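Long-range contacts in hemin degrading factor (Pseudomonas aeruginosa, PDB 4MF9), which binds heme and degrades it, and probably takes part in heme trafficking inside the cell: residues A[79-84]-A[151-156]; A[315-320]-A[338-343]. One frame throughout, in Å; residues are numbered along the deposited sequence.

Contact 1. Residues A[79-84]-A[151-156]; sequences IMALTR and AVHKVF
Strands 79-84 and 151-156 run antiparallel, their segment axes 4.6 Å apart at closest approach and their N-to-C directions 161° apart. Met80 with Phe156 and Leu82 with Lys154 are hydrogen-bonded pairs, each closed by two N-H...O=C bonds; the shortest joins Phe156 N to Met80 O at 2.7 Å. Between them, Ala81 and Val155 form a non-hydrogen-bonded pair with CA atoms 4.5 Å apart.

On the face bearing Met80, Leu82, Lys154 and Phe156, the Phe156 side chain lies beside those of Met80 and Leu82 and points the same way. Met80 has CG anti to the backbone N (chi1 -176°) and then bends twice, leaving CE 3.9 Å from Phe156 CD1. Leu82 touches the adjacent ring atom, its CD1 lying 4.0 Å from Phe156 CE1. The ring therefore spans its own pair and the next one. Lys154 instead extends from the strand to a salt bridge with Glu47.

The other face is polar at one end. His153 ND1 donates to Thr83 OG1 over 2.9 Å, with OG1 near the ring plane but the N-H...O angle bent to 143°. Ala81 CB also packs against His153 CE1 (4.0 Å). Tyr96 OH engages NE2, and Gln273 on strand 271-277 also bonds Thr83 OG1, so both ring nitrogens and the threonine hydroxyl are satisfied. Beyond this pair, direct bonding gives way to water 1, which accepts from Arg84 N and donates weakly to Val152 O.

Antiparallel pairing of this kind builds the nine-stranded sheet of this HemS/ChuX protein, where strand 78-84 sits between 151-157 and 88-93.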
# COMPACT_ATOMS: atom_id res chain seq x y z
N ILE A 79 -13.73 -9.69 -2.95
CA ILE A 79 -13.29 -8.63 -3.84
C ILE A 79 -11.79 -8.74 -4.08
O ILE A 79 -11.13 -9.67 -3.60
CB ILE A 79 -13.59 -7.24 -3.25
CG1 ILE A 79 -13.30 -7.21 -1.75
CG2 ILE A 79 -15.04 -6.85 -3.52
CD1 ILE A 79 -11.85 -6.84 -1.38
N MET A 80 -11.25 -7.79 -4.79
CA MET A 80 -9.84 -7.62 -4.85
C MET A 80 -9.45 -6.21 -4.37
O MET A 80 -9.94 -5.23 -4.87
CB MET A 80 -9.35 -7.85 -6.27
CG MET A 80 -7.89 -7.79 -6.46
SD MET A 80 -7.18 -6.22 -6.72
CE MET A 80 -7.51 -5.84 -8.42
N ALA A 81 -8.56 -6.17 -3.41
CA ALA A 81 -8.09 -4.91 -2.84
C ALA A 81 -6.78 -4.56 -3.50
O ALA A 81 -5.91 -5.43 -3.67
CB ALA A 81 -7.92 -5.04 -1.32
N LEU A 82 -6.63 -3.30 -3.89
CA LEU A 82 -5.42 -2.85 -4.58
C LEU A 82 -4.82 -1.67 -3.85
O LEU A 82 -5.43 -0.60 -3.76
CB LEU A 82 -5.71 -2.46 -6.03
CG LEU A 82 -4.58 -2.40 -7.08
CD1 LEU A 82 -5.22 -2.32 -8.49
CD2 LEU A 82 -3.63 -1.23 -6.90
N THR A 83 -3.60 -1.85 -3.34
CA THR A 83 -2.89 -0.76 -2.67
C THR A 83 -1.49 -0.71 -3.24
O THR A 83 -0.86 -1.75 -3.39
CB THR A 83 -2.80 -1.03 -1.18
OG1 THR A 83 -4.13 -1.12 -0.65
CG2 THR A 83 -2.03 0.06 -0.48
N ARG A 84 -1.00 0.48 -3.56
CA ARG A 84 0.32 0.60 -4.16
C ARG A 84 1.03 1.86 -3.72
O ARG A 84 0.43 2.76 -3.12
CB ARG A 84 0.22 0.60 -5.70
CG ARG A 84 -0.42 1.87 -6.24
CD ARG A 84 -0.31 1.99 -7.75
NE ARG A 84 1.08 2.07 -8.18
CZ ARG A 84 1.48 1.83 -9.43
NH1 ARG A 84 0.59 1.51 -10.37
NH2 ARG A 84 2.77 1.92 -9.74
N ALA A 151 -4.06 8.27 -5.69
CA ALA A 151 -4.80 7.11 -5.21
C ALA A 151 -4.36 6.67 -3.82
O ALA A 151 -3.16 6.62 -3.52
CB ALA A 151 -4.67 5.95 -6.18
N VAL A 152 -5.33 6.34 -2.99
CA VAL A 152 -5.04 5.81 -1.66
C VAL A 152 -5.17 4.29 -1.67
O VAL A 152 -4.26 3.57 -1.25
CB VAL A 152 -5.98 6.42 -0.60
CG1 VAL A 152 -5.91 5.61 0.66
CG2 VAL A 152 -5.59 7.84 -0.31
N HIS A 153 -6.29 3.82 -2.21
CA HIS A 153 -6.73 2.44 -2.03
C HIS A 153 -7.89 2.21 -2.99
O HIS A 153 -8.75 3.09 -3.17
CB HIS A 153 -7.24 2.30 -0.60
CG HIS A 153 -7.67 0.91 -0.23
ND1 HIS A 153 -6.86 -0.19 -0.38
CD2 HIS A 153 -8.83 0.46 0.33
CE1 HIS A 153 -7.51 -1.27 0.05
NE2 HIS A 153 -8.70 -0.90 0.48
N LYS A 154 -7.96 1.02 -3.58
CA LYS A 154 -9.08 0.69 -4.47
C LYS A 154 -9.58 -0.70 -4.15
O LYS A 154 -8.79 -1.57 -3.79
CB LYS A 154 -8.66 0.72 -5.95
CG LYS A 154 -8.23 2.07 -6.45
CD LYS A 154 -7.44 1.95 -7.75
CE LYS A 154 -7.17 3.33 -8.33
NZ LYS A 154 -6.25 3.27 -9.49
N VAL A 155 -10.89 -0.91 -4.29
CA VAL A 155 -11.42 -2.26 -4.18
C VAL A 155 -12.26 -2.61 -5.40
O VAL A 155 -13.18 -1.87 -5.79
CB VAL A 155 -12.09 -2.58 -2.79
CG1 VAL A 155 -11.80 -1.50 -1.75
CG2 VAL A 155 -13.54 -2.87 -2.90
N PHE A 156 -11.89 -3.72 -6.03
CA PHE A 156 -12.49 -4.12 -7.29
C PHE A 156 -13.43 -5.29 -7.09
O PHE A 156 -13.08 -6.26 -6.41
CB PHE A 156 -11.39 -4.49 -8.29
CG PHE A 156 -10.74 -3.30 -8.94
CD1 PHE A 156 -9.72 -2.61 -8.29
CD2 PHE A 156 -11.16 -2.86 -10.19
CE1 PHE A 156 -9.13 -1.50 -8.89
CE2 PHE A 156 -10.56 -1.77 -10.79
CZ PHE A 156 -9.54 -1.08 -10.14
O HOH W 1 -2.89 2.85 -3.45
O HOH W 2 -1.01 5.10 -4.58

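Contact 2. Residues A[315-320]-A[338-343]. With HEM (protoporphyrin IX containing Fe), chain C.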
# COMPACT_ATOMS: atom_id res chain seq x y z
N SER A 315 11.67 -6.84 20.74
CA SER A 315 10.27 -6.67 21.10
C SER A 315 9.97 -7.64 22.24
O SER A 315 10.79 -8.52 22.54
CB SER A 315 9.36 -6.96 19.91
OG SER A 315 9.24 -8.35 19.67
N THR A 316 8.79 -7.52 22.82
CA THR A 316 8.36 -8.38 23.90
C THR A 316 8.31 -9.82 23.47
O THR A 316 8.46 -10.68 24.27
CB THR A 316 6.98 -7.98 24.46
OG1 THR A 316 6.06 -7.88 23.38
CG2 THR A 316 7.06 -6.69 25.09
N ASP A 317 8.05 -10.08 22.19
CA ASP A 317 8.04 -11.44 21.67
C ASP A 317 9.41 -11.83 21.14
O ASP A 317 9.58 -12.89 20.53
CB ASP A 317 6.99 -11.59 20.56
CG ASP A 317 5.68 -10.90 20.91
OD1 ASP A 317 5.03 -10.35 19.98
OD2 ASP A 317 5.30 -10.91 22.10
N GLY A 318 10.40 -10.97 21.39
CA GLY A 318 11.77 -11.23 20.97
C GLY A 318 12.18 -10.50 19.69
O GLY A 318 11.44 -9.65 19.19
N ILE A 319 13.34 -10.79 19.17
CA ILE A 319 13.78 -10.15 17.97
C ILE A 319 12.91 -10.40 16.73
O ILE A 319 12.59 -11.47 16.45
CB ILE A 319 15.21 -10.55 17.69
CG1 ILE A 319 16.05 -10.21 18.92
CG2 ILE A 319 15.70 -9.97 16.39
CD1 ILE A 319 16.84 -8.96 18.87
N VAL A 320 12.63 -9.34 16.00
CA VAL A 320 11.90 -9.45 14.74
C VAL A 320 12.78 -9.00 13.59
O VAL A 320 13.28 -7.88 13.59
CB VAL A 320 10.60 -8.60 14.72
CG1 VAL A 320 9.93 -8.66 13.32
CG2 VAL A 320 9.63 -9.07 15.78
N GLY A 338 8.61 -12.54 8.53
CA GLY A 338 8.13 -13.90 8.58
C GLY A 338 6.73 -13.91 9.16
O GLY A 338 6.35 -13.02 9.93
N ALA A 339 5.93 -14.91 8.80
CA ALA A 339 4.58 -14.99 9.34
C ALA A 339 4.64 -15.30 10.83
O ALA A 339 5.37 -16.20 11.25
CB ALA A 339 3.78 -16.04 8.59
N ARG A 340 3.85 -14.59 11.62
CA ARG A 340 3.85 -14.69 13.06
C ARG A 340 2.57 -14.12 13.72
O ARG A 340 2.09 -13.11 13.30
CB ARG A 340 5.12 -13.99 13.54
CG ARG A 340 5.17 -13.46 14.94
CD ARG A 340 6.47 -12.68 15.12
NE ARG A 340 6.27 -11.25 15.29
CZ ARG A 340 5.75 -10.72 16.38
NH1 ARG A 340 5.43 -11.51 17.35
NH2 ARG A 340 5.60 -9.42 16.51
N LYS A 341 2.16 -14.70 14.82
CA LYS A 341 1.06 -14.19 15.61
C LYS A 341 1.55 -13.40 16.79
O LYS A 341 2.51 -13.76 17.40
CB LYS A 341 0.25 -15.32 16.15
CG LYS A 341 -0.54 -16.04 15.12
CD LYS A 341 -1.90 -15.38 14.94
CE LYS A 341 -2.74 -15.37 16.21
NZ LYS A 341 -2.46 -16.53 17.10
N PRO A 342 0.88 -12.35 17.16
CA PRO A 342 1.41 -11.61 18.29
C PRO A 342 1.43 -12.59 19.47
O PRO A 342 0.52 -13.30 19.60
CB PRO A 342 0.42 -10.45 18.44
CG PRO A 342 -0.43 -10.50 17.22
CD PRO A 342 -0.47 -11.92 16.79
N GLY A 343 2.53 -12.64 20.19
CA GLY A 343 2.79 -13.64 21.20
C GLY A 343 3.71 -14.76 20.79
O GLY A 343 4.32 -15.39 21.63
CHA HEM C . 3.75 -5.14 11.85
CHB HEM C . 0.20 -7.92 13.28
CHC HEM C . -2.45 -4.01 14.18
CHD HEM C . 0.70 -1.44 11.65
C1A HEM C . 3.03 -6.23 12.24
C2A HEM C . 3.53 -7.56 12.33
C3A HEM C . 2.54 -8.32 12.75
C4A HEM C . 1.43 -7.49 12.87
CMA HEM C . 2.62 -9.80 12.97
CAA HEM C . 4.90 -8.05 12.06
CBA HEM C . 5.56 -8.95 13.15
CGA HEM C . 5.90 -8.07 14.29
O1A HEM C . 5.65 -8.40 15.45
O2A HEM C . 6.43 -7.02 14.04
C1B HEM C . -0.80 -7.03 13.66
C2B HEM C . -1.98 -7.53 14.22
C3B HEM C . -2.75 -6.47 14.50
C4B HEM C . -1.99 -5.28 14.07
CMB HEM C . -2.29 -8.97 14.50
CAB HEM C . -4.10 -6.61 15.14
CBB HEM C . -5.10 -5.80 14.98
C1C HEM C . -1.84 -2.96 13.60
C2C HEM C . -2.29 -1.65 13.67
C3C HEM C . -1.40 -0.90 12.95
C4C HEM C . -0.40 -1.76 12.42
CMC HEM C . -3.49 -1.16 14.41
CAC HEM C . -1.49 0.53 12.76
CBC HEM C . -0.69 1.05 11.87
C1D HEM C . 1.84 -2.24 11.50
C2D HEM C . 3.12 -1.79 10.88
C3D HEM C . 3.95 -2.83 10.97
C4D HEM C . 3.18 -3.90 11.62
CMD HEM C . 3.50 -0.46 10.28
CAD HEM C . 5.37 -2.88 10.47
CBD HEM C . 6.31 -2.75 11.67
CGD HEM C . 7.76 -2.42 11.44
O1D HEM C . 8.55 -3.15 11.99
O2D HEM C . 8.16 -1.47 10.79
NA HEM C . 1.73 -6.21 12.57
NB HEM C . -0.82 -5.69 13.58
NC HEM C . -0.73 -2.98 12.87
ND HEM C . 1.94 -3.50 11.90
FE HEM C . 0.65 -4.50 12.74
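Asp317 OD1 is gripped by two donors of segment 338-343. Arg340 NH1 makes the stronger bond, a salt bridge of 2.9 Å with an N-H...O angle of 157°, and Gly343 N adds a weak one at 3.4 Å. The aspartate sits in a type I beta turn, Ser315 to Gly318, within the loop joining strands 307-313 and 320-326, and its partners belong to the loop after strand 332-338, so the bridge ties two loops at the rim of the heme pocket.

The two flat groups are not coplanar: carboxylate and guanidinium planes stand 54° apart. NH1 comes to OD1 from its anti side, somewhat out of the carboxylate plane, whereas OD1 lies close to the guanidinium plane. A bend at chi3 (112°) sets Arg340 NE off the extended line of the chain. NH1 also donates to Glu344 O, the strongest polar partner of this side chain outside the two segments, which may further fix the rotation of the group. Val320 crosses the arginine at about a right angle, with CG2 4.0 Å from NE.

The turn carrying Asp317 is itself braced. Gly318 N bonds Ser315 O at 2.7 Å, and Ser315 OG donates to a lone pair of Gly318 O at 2.6 Å.

Arg340 is an observed heme b binding residue whose guanidinium meets a heme propionate. The modelled NH2 to O1A separation of 1.5 Å is too short for a hydrogen bond, so the detailed geometry here is doubtful. Thr214 OG1 also bonds the heme. Farther along the segment, the Pro342 ring touches the porphyrin through CG, 3.6 Å from heme methyl CMB.

From the N terminus, the chain first closes a loop at contact 1, where, after 66 intervening residues, more than half of them in strands and none helical, strand 151-157 returns to pair with strand 78-84. Contact 2 comes later and closes a shorter loop of 17 residues that contains most of the neighbouring antiparallel strands 320-326 and 332-338. The two loops lie in series, neither nested nor crossing, and belong to different HemS/ChuX domains of the sequence; their centres are 28 Å apart and they do not touch. Yet strands 107-110 and 117-120, inside the first loop, join the same sheet as the strands of the second, so that sheet draws strands from both halves.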